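Local coordinates for putative oxidoreductase (Bacteroides fragilis NCTC 9343, PDB 3EOF), which binds flavin mononucleotide and is probably an FMN-dependent oxidoreductase of the nitroreductase family, at residues Asp4-Arg9 and Phe117-Glu122. Sequence-based numbering, arbitrary orientation.
Sequences DTVKNR and FCTLAE. With FMN (flavin mononucleotide), chain C.
T5 and V6, on the last turn of a short helix, approach E122 and T119 near the end of a long one, with CA atoms 7.4 Å apart in both T5–E122 and V6–T119. Past that turn, where N8 leaves helical geometry, the side chain of R9 reaches back to E122 and forms a side-on, two-nitrogen salt bridge. NE of R9 donates to OE1 of E122 at 2.9 Å, and NH2 of R9 to OE2 of E122 at 2.8 Å. Each oxygen uses its syn lone pair, and the guanidinium and carboxylate planes lie only 14° apart. Extended beyond CG, E122 brings its carboxylate to this edge, while R9, bent at chi3 (-59°), presents NE and NH2 to it and NH1 to the flavin phosphate. There NH1 of R9 meets O1P of FMN at 2.8 Å, with a fairly straight bond of 162°. E122 thus fixes the rotation of a phosphate-binding guanidinium and probably offsets part of its charge. Apart from the ion pair, methyl groups make the contact: CG2 of V6 lies 4.3 Å from CG2 of T119, and CG2 of T5 4.1 Å from O of E122. OG1 of T5 is hydrogen-bonded to the E123 carboxylate and the G1 carbonyl. The contact joins helix 2-7 to helix 100-123 beside strand 127-131, whose I128 touches R9 and E122; the R34 carbonyl of the second subunit accepts a hydrogen bond from R9 NH1.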
loop_
_atom_site.group_PDB
_atom_site.type_symbol
_atom_site.label_atom_id
_atom_site.label_comp_id
_atom_site.label_asym_id
_atom_site.label_seq_id
_atom_site.Cartn_x
_atom_site.Cartn_y
_atom_site.Cartn_z
ATOM N N ASP A 4 -12.379 15.154 -7.757
ATOM C CA ASP A 4 -12.140 16.562 -7.465
ATOM C C ASP A 4 -11.586 16.628 -6.038
ATOM O O ASP A 4 -10.658 17.375 -5.763
ATOM C CB ASP A 4 -13.448 17.352 -7.649
ATOM C CG ASP A 4 -14.247 16.867 -8.888
ATOM O OD1 ASP A 4 -13.674 16.768 -10.012
ATOM O OD2 ASP A 4 -15.433 16.526 -8.711
ATOM N N THR A 5 -12.118 15.799 -5.146
ATOM C CA THR A 5 -11.595 15.712 -3.791
ATOM C C THR A 5 -10.140 15.297 -3.789
ATOM O O THR A 5 -9.348 15.902 -3.064
ATOM C CB THR A 5 -12.358 14.712 -2.906
ATOM O OG1 THR A 5 -13.735 15.067 -2.913
ATOM C CG2 THR A 5 -11.825 14.749 -1.461
ATOM N N VAL A 6 -9.787 14.281 -4.582
ATOM C CA VAL A 6 -8.391 13.842 -4.616
ATOM C C VAL A 6 -7.503 14.900 -5.295
ATOM O O VAL A 6 -6.393 15.164 -4.838
ATOM C CB VAL A 6 -8.197 12.432 -5.243
ATOM C CG1 VAL A 6 -6.718 12.043 -5.250
ATOM C CG2 VAL A 6 -8.941 11.409 -4.427
ATOM N N LYS A 7 -7.999 15.521 -6.353
ATOM C CA LYS A 7 -7.233 16.522 -7.088
ATOM C C LYS A 7 -6.792 17.638 -6.140
ATOM O O LYS A 7 -5.676 18.150 -6.232
ATOM C CB LYS A 7 -8.077 17.118 -8.247
ATOM C CG LYS A 7 -8.185 16.200 -9.473
ATOM C CD LYS A 7 -9.029 16.739 -10.655
ATOM C CE LYS A 7 -8.822 15.851 -11.922
ATOM N NZ LYS A 7 -9.440 16.376 -13.191
ATOM N N ASN A 8 -7.696 17.984 -5.226
ATOM C CA ASN A 8 -7.513 19.071 -4.266
ATOM C C ASN A 8 -7.145 18.669 -2.872
ATOM O O ASN A 8 -7.185 19.496 -1.974
ATOM C CB ASN A 8 -8.804 19.879 -4.247
ATOM C CG ASN A 8 -9.002 20.581 -5.545
ATOM O OD1 ASN A 8 -8.129 21.333 -5.974
ATOM N ND2 ASN A 8 -10.110 20.311 -6.208
ATOM N N ARG A 9 -6.763 17.417 -2.691
ATOM C CA ARG A 9 -6.453 16.919 -1.383
ATOM C C ARG A 9 -5.091 17.429 -0.893
ATOM O O ARG A 9 -4.185 17.770 -1.645
ATOM C CB ARG A 9 -6.495 15.370 -1.318
ATOM C CG ARG A 9 -5.264 14.651 -1.955
ATOM C CD ARG A 9 -5.082 13.259 -1.463
ATOM N NE ARG A 9 -4.914 13.257 -0.035
ATOM C CZ ARG A 9 -3.768 13.504 0.605
ATOM N NH1 ARG A 9 -2.653 13.736 -0.064
ATOM N NH2 ARG A 9 -3.739 13.496 1.924
ATOM N N PHE A 117 -9.482 4.025 3.136
ATOM C CA PHE A 117 -9.989 4.777 4.281
ATOM C C PHE A 117 -9.680 6.259 4.172
ATOM O O PHE A 117 -10.593 7.064 4.290
ATOM C CB PHE A 117 -9.417 4.254 5.607
ATOM C CG PHE A 117 -9.727 5.146 6.756
ATOM C CD1 PHE A 117 -10.970 5.106 7.362
ATOM C CD2 PHE A 117 -8.785 6.082 7.199
ATOM C CE1 PHE A 117 -11.274 6.001 8.395
ATOM C CE2 PHE A 117 -9.085 6.972 8.207
ATOM C CZ PHE A 117 -10.315 6.933 8.816
ATOM N N CYS A 118 -8.400 6.611 3.982
ATOM C CA CYS A 118 -7.991 8.028 3.865
ATOM C C CYS A 118 -8.790 8.792 2.807
ATOM O O CYS A 118 -9.187 9.911 3.025
ATOM C CB CYS A 118 -6.518 8.161 3.608
ATOM S SG CYS A 118 -5.575 7.749 5.069
ATOM N N THR A 119 -9.012 8.170 1.666
ATOM C CA THR A 119 -9.821 8.734 0.592
ATOM C C THR A 119 -11.290 8.933 0.967
ATOM O O THR A 119 -11.935 9.943 0.605
ATOM C CB THR A 119 -9.733 7.805 -0.619
ATOM O OG1 THR A 119 -8.352 7.659 -0.979
ATOM C CG2 THR A 119 -10.499 8.341 -1.776
ATOM N N LEU A 120 -11.840 7.954 1.660
ATOM C CA LEU A 120 -13.221 8.014 2.130
ATOM C C LEU A 120 -13.345 9.058 3.238
ATOM O O LEU A 120 -14.297 9.810 3.267
ATOM C CB LEU A 120 -13.700 6.644 2.601
ATOM C CG LEU A 120 -13.946 5.625 1.479
ATOM C CD1 LEU A 120 -14.153 4.258 2.085
ATOM C CD2 LEU A 120 -15.126 5.964 0.590
ATOM N N ALA A 121 -12.364 9.096 4.130
ATOM C CA ALA A 121 -12.320 10.046 5.218
ATOM C C ALA A 121 -12.283 11.466 4.665
ATOM O O ALA A 121 -13.081 12.320 5.023
ATOM C CB ALA A 121 -11.096 9.741 6.127
ATOM N N GLU A 122 -11.395 11.711 3.726
ATOM C CA GLU A 122 -11.331 13.031 3.090
ATOM C C GLU A 122 -12.609 13.394 2.353
ATOM O O GLU A 122 -13.044 14.536 2.397
ATOM C CB GLU A 122 -10.115 13.132 2.201
ATOM C CG GLU A 122 -8.814 13.152 3.011
ATOM C CD GLU A 122 -7.560 13.144 2.127
ATOM O OE1 GLU A 122 -7.667 12.841 0.927
ATOM O OE2 GLU A 122 -6.471 13.430 2.633
HETATM N N1 FMN C . 3.673 13.721 7.246
HETATM C C2 FMN C . 4.214 14.117 8.475
HETATM O O2 FMN C . 4.042 15.268 8.907
HETATM N N3 FMN C . 4.988 13.237 9.234
HETATM C C4 FMN C . 5.264 11.920 8.814
HETATM O O4 FMN C . 5.600 11.038 9.692
HETATM C C4A FMN C . 4.719 11.545 7.546
HETATM N N5 FMN C . 4.951 10.267 7.058
HETATM C C5A FMN C . 4.405 9.834 5.859
HETATM C C6 FMN C . 4.680 8.518 5.460
HETATM C C7 FMN C . 4.183 8.020 4.270
HETATM C C7M FMN C . 4.539 6.610 3.895
HETATM C C8 FMN C . 3.409 8.843 3.455
HETATM C C8M FMN C . 2.688 8.220 2.305
HETATM C C9 FMN C . 3.127 10.170 3.849
HETATM C C9A FMN C . 3.622 10.702 5.066
HETATM N N10 FMN C . 3.391 12.022 5.531
HETATM C C10 FMN C . 3.932 12.435 6.762
HETATM C "C1'" FMN C . 2.631 13.058 4.706
HETATM C "C2'" FMN C . 3.529 13.542 3.576
HETATM O "O2'" FMN C . 4.564 14.357 4.142
HETATM C "C3'" FMN C . 2.733 14.222 2.481
HETATM O "O3'" FMN C . 1.852 13.318 1.789
HETATM C "C4'" FMN C . 3.632 14.906 1.441
HETATM O "O4'" FMN C . 4.289 16.025 2.003
HETATM C "C5'" FMN C . 2.789 15.458 0.327
HETATM O "O5'" FMN C . 1.814 16.266 0.990
HETATM P P FMN C . 0.223 16.135 0.655
HETATM O O1P FMN C . -0.310 14.749 1.073
HETATM O O2P FMN C . 0.049 16.300 -0.833
HETATM O O3P FMN C . -0.410 17.346 1.358
#